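Local coordinates for protein MamA (Candidatus Magnetobacterium bavaricum, PDB 3VTX) that is a tetratricopeptide-repeat protein associated with magnetosomes, an all-helical type of scaffold that probably serves protein-protein interaction, at residues D57-L62 and G80-M85; L45-M50 and S72-Y77. One frame throughout, in Å; residues are numbered along the deposited sequence.

Overall arrangement
Both contacts join helix 73-85 to a helix that comes before it in the chain. Contact 1 is buried: residues 57-62 of helix 55-68 press against residues 80-85 with an isoleucine, an alanine and an asparagine, and no hydrogen bond crosses between them. Contact 2 lies at the surface, where residues 45-50 of helix 39-51 reach residues 72-77 through a single lysine-glutamate salt bridge. Helix 73-85 thus packs through apolar atoms near its C-terminal end and makes an ionic link near its start. The two contacts touch each other, Ala-58 CB lying 3.4 Å from Met-50 SD, and together they join three consecutive helices of the superhelical stack.

Contact 1. Residues D57-L62 and G80-M85; sequences DAIESL and GSANFM
Ile-59 points from helix 55-68 toward helix 73-85, where it meets Ala-82, and this pair makes up most of the contact. The Ile-59 CG1 branch does the touching. Ile-59 CG1 stands 3.5 Å from Ala-82 CB, tighter than usual for two carbons, and Ile-59 CD1 follows at 3.7 Å from the same methyl, which therefore meets two successive atoms of one branch. The first torsion of Ile-59 sets this up: CG1 lies anti to the carbonyl carbon (chi1 -72°) and faces the partner helix, while CG2 takes the place anti to the backbone N and stays well clear of Ala-82. From CG1 the branch runs on extended (chi2 166°), which carries CD1 past the alanine methyl to the next residue, Asn-83.

There Ile-59 CD1 meets the amide at its oxygen, 3.6 Å from Asn-83 OD1, with Asn-83 CG slightly farther from Ile-59 CD1 at 4.1 Å. This is a van der Waals contact between a methyl and a carbonyl oxygen, and the two side chains cross obliquely. No hydrogen bond links the segments, and the contact is one of van der Waals packing. Because Ala-82 carries just a methyl, the backbones come close, with Ile-59 CA 6.7 Å from Ala-82 CA, as in the tight helix packing of tetratricopeptide repeats. The two segments run in roughly opposite directions.

Leu-79, one turn before Asn-83, also touches Ile-59, and Leu-62 continues the apolar seam onto Ile-78 and Leu-79. Around this seam, helix 39-51 packs on Ala-58 and Ser-61, helix 89-102 receives Asn-83 at Ala-91 and Ala-92, and helix 107-119 meets Phe-84 through Val-116 and Ser-119.

Contact 2. Residues L45-M50 and S72-Y77; sequences LGKTYM and SAEAYY
The carboxylate of Glu-74 meets the end of Lys-47 from in front of its oxygens and to one side of its plane, in a salt bridge between two helices of the tetratricopeptide-repeat stack. Lys-47 NZ lies 2.9 Å from Glu-74 OE1, on the syn side of that oxygen but 32° out of the carboxylate plane. It stands farther from the second oxygen, 3.5 Å from Glu-74 OE2. Lys-47 CE is displaced to the same side of the plane and more strongly, coming within 3.4 Å of OE1 and 3.6 Å of OE2 of Glu-74. The opposite face is approached by no atom of residues 45-50.

Both side chains are stretched out and cross at about a right angle. Glu-74 CG is anti to the backbone N (chi1 -177°), and the extended chain beyond it brings the carboxylate up to the Lys-47 ammonium; Lys-47, equally extended beyond CG, spans the remaining distance. The bridge lies at the surface, each partner being partly exposed, so its strength is probably moderated by solvent. Next to the bridge the packing is apolar: Lys-47 also touches Ile-78, and Met-50 reaches Ile-78 and Ala-82.

Glu-74 belongs to the first turn of helix 73-85, where a negative charge would probably interact favourably with the helix dipole. The start of the helix is capped by Ser-72 at the N-cap, whose OG accepts a nearly straight bond from Ala-75 N at 3.0 Å, with an N-H...O angle of 164°.

Contact 1. Residues D57-L62 and G80-M85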
ATOM      1  N   ASP A  57       7.171   4.421  13.075  1.00 18.96           N
ATOM      2  CA  ASP A  57       6.423   5.481  13.780  1.00 19.76           C
ATOM      3  C   ASP A  57       4.982   5.557  13.317  1.00 20.50           C
ATOM      4  O   ASP A  57       4.070   5.782  14.095  1.00 22.54           O
ATOM      5  CB  ASP A  57       7.192   6.810  13.613  1.00 20.32           C
ATOM      6  CG  ASP A  57       8.384   6.917  14.542  1.00 23.22           C
ATOM      7  OD1 ASP A  57       8.185   6.906  15.767  1.00 24.85           O
ATOM      8  OD2 ASP A  57       9.509   6.964  14.043  1.00 24.74           O
ATOM      9  N   ALA A  58       4.752   5.394  12.004  1.00 19.55           N
ATOM     10  CA  ALA A  58       3.416   5.398  11.510  1.00 18.83           C
ATOM     11  C   ALA A  58       2.565   4.337  12.185  1.00 19.91           C
ATOM     12  O   ALA A  58       1.417   4.606  12.573  1.00 21.94           O
ATOM     13  CB  ALA A  58       3.402   5.254   9.947  1.00 18.68           C
ATOM     14  N   ILE A  59       3.104   3.144  12.289  1.00 22.10           N
ATOM     15  CA  ILE A  59       2.387   1.987  12.857  1.00 22.94           C
ATOM     16  C   ILE A  59       1.935   2.280  14.314  1.00 23.08           C
ATOM     17  O   ILE A  59       0.833   1.882  14.733  1.00 22.03           O
ATOM     18  CB  ILE A  59       3.286   0.712  12.765  1.00 21.42           C
ATOM     19  CG1 ILE A  59       3.387   0.237  11.309  1.00 24.04           C
ATOM     20  CG2 ILE A  59       2.720  -0.466  13.706  1.00 23.60           C
ATOM     21  CD1 ILE A  59       4.529  -0.798  11.150  1.00 24.33           C
ATOM     22  N   GLU A  60       2.722   3.053  15.075  1.00 23.83           N
ATOM     23  CA  GLU A  60       2.312   3.403  16.431  1.00 25.30           C
ATOM     24  C   GLU A  60       0.959   4.101  16.412  1.00 25.41           C
ATOM     25  O   GLU A  60       0.085   3.756  17.219  1.00 27.54           O
ATOM     26  CB  GLU A  60       3.384   4.295  17.137  1.00 26.07           C
ATOM     27  CG  GLU A  60       4.764   3.558  17.207  1.00 29.20           C
ATOM     28  CD  GLU A  60       5.911   4.354  17.894  1.00 32.64           C
ATOM     29  OE1 GLU A  60       5.733   5.536  18.202  1.00 33.81           O
ATOM     30  OE2 GLU A  60       7.041   3.785  18.098  1.00 30.54           O
ATOM     31  N   SER A  61       0.726   5.047  15.489  1.00 23.47           N
ATOM     32  CA  SER A  61      -0.551   5.727  15.351  1.00 24.10           C
ATOM     33  C   SER A  61      -1.630   4.870  14.703  1.00 24.96           C
ATOM     34  O   SER A  61      -2.777   4.943  15.071  1.00 25.26           O
ATOM     35  CB  SER A  61      -0.496   7.064  14.617  1.00 25.25           C
ATOM     36  OG  SER A  61       0.160   8.009  15.439  1.00 28.29           O
ATOM     37  N   LEU A  62      -1.270   4.136  13.673  1.00 22.20           N
ATOM     38  CA  LEU A  62      -2.232   3.342  12.928  1.00 23.62           C
ATOM     39  C   LEU A  62      -2.728   2.195  13.851  1.00 23.52           C
ATOM     40  O   LEU A  62      -3.914   1.803  13.745  1.00 24.78           O
ATOM     41  CB  LEU A  62      -1.570   2.742  11.672  1.00 23.68           C
ATOM     42  CG  LEU A  62      -1.214   3.814  10.624  1.00 26.56           C
ATOM     43  CD1 LEU A  62      -0.166   3.265   9.587  1.00 28.69           C
ATOM     44  CD2 LEU A  62      -2.454   4.202   9.919  1.00 32.96           C
ATOM     45  N   GLY A  80      -1.038  -2.330   6.905  1.00 22.35           N
ATOM     46  CA  GLY A  80      -0.421  -3.567   6.359  1.00 20.65           C
ATOM     47  C   GLY A  80       0.789  -3.317   5.474  1.00 19.89           C
ATOM     48  O   GLY A  80       1.785  -4.028   5.566  1.00 21.71           O
ATOM     49  N   SER A  81       0.716  -2.291   4.651  1.00 20.36           N
ATOM     50  CA  SER A  81       1.888  -1.830   3.863  1.00 21.66           C
ATOM     51  C   SER A  81       3.096  -1.502   4.745  1.00 21.52           C
ATOM     52  O   SER A  81       4.236  -1.899   4.462  1.00 21.10           O
ATOM     53  CB  SER A  81       1.521  -0.643   2.950  1.00 21.84           C
ATOM     54  OG  SER A  81       0.579  -0.977   1.958  1.00 24.35           O
ATOM     55  N   ALA A  82       2.851  -0.794   5.828  1.00 21.68           N
ATOM     56  CA  ALA A  82       3.904  -0.434   6.774  1.00 21.39           C
ATOM     57  C   ALA A  82       4.518  -1.646   7.448  1.00 20.23           C
ATOM     58  O   ALA A  82       5.747  -1.733   7.684  1.00 20.54           O
ATOM     59  CB  ALA A  82       3.306   0.527   7.869  1.00 21.70           C
ATOM     60  N   ASN A  83       3.657  -2.587   7.818  1.00 21.63           N
ATOM     61  CA  ASN A  83       4.109  -3.825   8.449  1.00 21.98           C
ATOM     62  C   ASN A  83       5.006  -4.593   7.500  1.00 22.17           C
ATOM     63  O   ASN A  83       6.024  -5.157   7.929  1.00 23.69           O
ATOM     64  CB  ASN A  83       2.865  -4.610   8.910  1.00 22.55           C
ATOM     65  CG  ASN A  83       2.390  -4.184  10.281  1.00 26.48           C
ATOM     66  OD1 ASN A  83       3.195  -4.134  11.224  1.00 31.64           O
ATOM     67  ND2 ASN A  83       1.091  -4.225  10.448  1.00 31.50           N
ATOM     68  N   PHE A  84       4.693  -4.598   6.210  1.00 21.49           N
ATOM     69  CA  PHE A  84       5.592  -5.258   5.236  1.00 22.73           C
ATOM     70  C   PHE A  84       6.939  -4.517   5.220  1.00 22.89           C
ATOM     71  O   PHE A  84       7.992  -5.139   5.187  1.00 23.64           O
ATOM     72  CB  PHE A  84       4.964  -5.256   3.886  1.00 21.79           C
ATOM     73  CG  PHE A  84       5.715  -5.967   2.782  1.00 21.73           C
ATOM     74  CD1 PHE A  84       6.359  -7.181   2.986  1.00 25.73           C
ATOM     75  CD2 PHE A  84       5.618  -5.465   1.474  1.00 26.64           C
ATOM     76  CE1 PHE A  84       6.938  -7.818   1.934  1.00 26.33           C
ATOM     77  CE2 PHE A  84       6.248  -6.135   0.432  1.00 29.67           C
ATOM     78  CZ  PHE A  84       6.872  -7.290   0.679  1.00 24.78           C
ATOM     79  N   MET A  85       6.914  -3.184   5.293  1.00 21.32           N
ATOM     80  CA  MET A  85       8.167  -2.405   5.284  1.00 22.35           C
ATOM     81  C   MET A  85       9.056  -2.718   6.473  1.00 24.33           C
ATOM     82  O   MET A  85      10.290  -2.594   6.364  1.00 27.48           O
ATOM     83  CB  MET A  85       7.893  -0.892   5.224  1.00 22.06           C
ATOM     84  CG  MET A  85       7.252  -0.457   3.927  1.00 21.82           C
ATOM     85  SD  MET A  85       6.854   1.269   3.996  1.00 22.74           S
ATOM     86  CE  MET A  85       5.458   1.390   2.872  1.00 23.46           C
TER

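Contact 2. Residues L45-M50 and S72-Y77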
ATOM      1  N   LEU A  45      -1.453  11.624  11.308  1.00 22.23           N
ATOM      2  CA  LEU A  45      -0.065  11.491  11.862  1.00 21.97           C
ATOM      3  C   LEU A  45       0.603  10.256  11.253  1.00 21.85           C
ATOM      4  O   LEU A  45       1.757  10.274  10.850  1.00 22.60           O
ATOM      5  CB  LEU A  45      -0.064  11.476  13.369  1.00 22.36           C
ATOM      6  CG  LEU A  45       1.250  11.327  14.107  1.00 23.92           C
ATOM      7  CD1 LEU A  45       2.183  12.462  13.630  1.00 20.99           C
ATOM      8  CD2 LEU A  45       1.045  11.269  15.579  1.00 26.74           C
ATOM      9  N   GLY A  46      -0.140   9.164  11.172  1.00 21.65           N
ATOM     10  CA  GLY A  46       0.372   7.950  10.503  1.00 22.04           C
ATOM     11  C   GLY A  46       0.809   8.254   9.084  1.00 22.96           C
ATOM     12  O   GLY A  46       1.884   7.857   8.654  1.00 22.18           O
ATOM     13  N   LYS A  47      -0.054   8.925   8.317  1.00 23.35           N
ATOM     14  CA  LYS A  47       0.281   9.226   6.928  1.00 23.10           C
ATOM     15  C   LYS A  47       1.521  10.131   6.782  1.00 23.11           C
ATOM     16  O   LYS A  47       2.277   9.987   5.796  1.00 24.67           O
ATOM     17  CB  LYS A  47      -0.891   9.867   6.241  1.00 23.55           C
ATOM     18  CG  LYS A  47      -2.045   8.997   5.944  1.00 24.37           C
ATOM     19  CD  LYS A  47      -3.176   9.779   5.325  1.00 29.22           C
ATOM     20  CE  LYS A  47      -4.282   8.825   4.871  1.00 32.39           C
ATOM     21  NZ  LYS A  47      -5.507   9.580   4.330  1.00 33.64           N
ATOM     22  N   THR A  48       1.682  11.066   7.722  1.00 22.71           N
ATOM     23  CA  THR A  48       2.816  11.977   7.728  1.00 21.34           C
ATOM     24  C   THR A  48       4.115  11.186   7.939  1.00 21.03           C
ATOM     25  O   THR A  48       5.075  11.435   7.239  1.00 20.30           O
ATOM     26  CB  THR A  48       2.684  13.073   8.717  1.00 22.53           C
ATOM     27  OG1 THR A  48       1.434  13.769   8.504  1.00 27.28           O
ATOM     28  CG2 THR A  48       3.861  14.064   8.652  1.00 22.16           C
ATOM     29  N   TYR A  49       4.112  10.249   8.882  1.00 20.76           N
ATOM     30  CA  TYR A  49       5.270   9.445   9.079  1.00 21.46           C
ATOM     31  C   TYR A  49       5.532   8.576   7.845  1.00 20.60           C
ATOM     32  O   TYR A  49       6.662   8.306   7.508  1.00 21.35           O
ATOM     33  CB  TYR A  49       5.150   8.620  10.384  1.00 20.06           C
ATOM     34  CG  TYR A  49       5.547   9.360  11.651  1.00 19.43           C
ATOM     35  CD1 TYR A  49       6.855   9.862  11.810  1.00 19.03           C
ATOM     36  CD2 TYR A  49       4.651   9.504  12.706  1.00 20.46           C
ATOM     37  CE1 TYR A  49       7.282  10.418  12.982  1.00 19.91           C
ATOM     38  CE2 TYR A  49       5.048  10.148  13.887  1.00 22.54           C
ATOM     39  CZ  TYR A  49       6.356  10.615  14.002  1.00 23.73           C
ATOM     40  OH  TYR A  49       6.730  11.192  15.181  1.00 24.18           O
ATOM     41  N   MET A  50       4.498   8.103   7.151  1.00 20.87           N
ATOM     42  CA  MET A  50       4.731   7.307   5.926  1.00 23.25           C
ATOM     43  C   MET A  50       5.361   8.190   4.855  1.00 24.46           C
ATOM     44  O   MET A  50       6.246   7.707   4.156  1.00 23.97           O
ATOM     45  CB  MET A  50       3.436   6.681   5.408  1.00 22.12           C
ATOM     46  CG  MET A  50       2.830   5.639   6.328  1.00 23.51           C
ATOM     47  SD  MET A  50       3.851   4.219   6.687  1.00 23.86           S
ATOM     48  CE  MET A  50       3.715   3.307   5.061  1.00 21.49           C
ATOM     49  N   SER A  72     -12.079   1.399   8.229  1.00 29.76           N
ATOM     50  CA  SER A  72     -11.427   2.162   7.186  1.00 27.22           C
ATOM     51  C   SER A  72     -10.471   1.208   6.389  1.00 27.12           C
ATOM     52  O   SER A  72      -9.392   0.747   6.937  1.00 26.99           O
ATOM     53  CB  SER A  72     -10.566   3.298   7.781  1.00 28.83           C
ATOM     54  OG  SER A  72      -9.637   3.845   6.844  1.00 27.51           O
ATOM     55  N   ALA A  73     -10.826   0.924   5.164  1.00 26.26           N
ATOM     56  CA  ALA A  73      -9.985   0.049   4.317  1.00 26.42           C
ATOM     57  C   ALA A  73      -8.575   0.676   4.168  1.00 26.67           C
ATOM     58  O   ALA A  73      -7.545  -0.023   4.227  1.00 25.95           O
ATOM     59  CB  ALA A  73     -10.612  -0.235   2.952  1.00 26.23           C
ATOM     60  N   GLU A  74      -8.551   1.970   3.976  1.00 27.07           N
ATOM     61  CA  GLU A  74      -7.276   2.707   3.764  1.00 28.72           C
ATOM     62  C   GLU A  74      -6.365   2.569   4.967  1.00 28.90           C
ATOM     63  O   GLU A  74      -5.172   2.336   4.810  1.00 27.63           O
ATOM     64  CB  GLU A  74      -7.527   4.180   3.446  1.00 30.62           C
ATOM     65  CG  GLU A  74      -6.255   4.964   3.142  1.00 32.40           C
ATOM     66  CD  GLU A  74      -6.384   6.480   2.944  1.00 35.99           C
ATOM     67  OE1 GLU A  74      -7.053   7.169   3.752  1.00 34.03           O
ATOM     68  OE2 GLU A  74      -5.644   6.977   2.055  1.00 40.45           O
ATOM     69  N   ALA A  75      -6.908   2.763   6.163  1.00 27.33           N
ATOM     70  CA  ALA A  75      -6.079   2.608   7.344  1.00 27.12           C
ATOM     71  C   ALA A  75      -5.418   1.227   7.434  1.00 25.55           C
ATOM     72  O   ALA A  75      -4.247   1.126   7.755  1.00 24.10           O
ATOM     73  CB  ALA A  75      -6.871   2.914   8.601  1.00 26.46           C
ATOM     74  N   TYR A  76      -6.197   0.172   7.201  1.00 24.20           N
ATOM     75  CA  TYR A  76      -5.691  -1.168   7.151  1.00 24.50           C
ATOM     76  C   TYR A  76      -4.639  -1.350   6.042  1.00 24.39           C
ATOM     77  O   TYR A  76      -3.655  -2.081   6.258  1.00 24.38           O
ATOM     78  CB  TYR A  76      -6.828  -2.183   7.091  1.00 24.64           C
ATOM     79  CG  TYR A  76      -7.491  -2.458   8.420  1.00 24.41           C
ATOM     80  CD1 TYR A  76      -6.801  -3.096   9.430  1.00 28.21           C
ATOM     81  CD2 TYR A  76      -8.844  -2.111   8.648  1.00 29.83           C
ATOM     82  CE1 TYR A  76      -7.419  -3.352  10.648  1.00 27.57           C
ATOM     83  CE2 TYR A  76      -9.456  -2.389   9.856  1.00 26.65           C
ATOM     84  CZ  TYR A  76      -8.765  -3.008  10.824  1.00 30.14           C
ATOM     85  OH  TYR A  76      -9.378  -3.336  12.046  1.00 32.43           O
ATOM     86  N   TYR A  77      -4.879  -0.757   4.879  1.00 23.19           N
ATOM     87  CA  TYR A  77      -3.949  -0.858   3.781  1.00 24.34           C
ATOM     88  C   TYR A  77      -2.622  -0.235   4.208  1.00 22.48           C
ATOM     89  O   TYR A  77      -1.563  -0.768   3.898  1.00 21.16           O
ATOM     90  CB  TYR A  77      -4.517  -0.149   2.520  1.00 23.29           C
ATOM     91  CG  TYR A  77      -3.464  -0.001   1.412  1.00 23.73           C
ATOM     92  CD1 TYR A  77      -2.967  -1.131   0.699  1.00 23.72           C
ATOM     93  CD2 TYR A  77      -2.913   1.245   1.127  1.00 24.34           C
ATOM     94  CE1 TYR A  77      -2.031  -0.947  -0.267  1.00 26.13           C
ATOM     95  CE2 TYR A  77      -1.913   1.418   0.134  1.00 25.55           C
ATOM     96  CZ  TYR A  77      -1.495   0.288  -0.515  1.00 26.32           C
ATOM     97  OH  TYR A  77      -0.512   0.366  -1.486  1.00 27.79           O
TER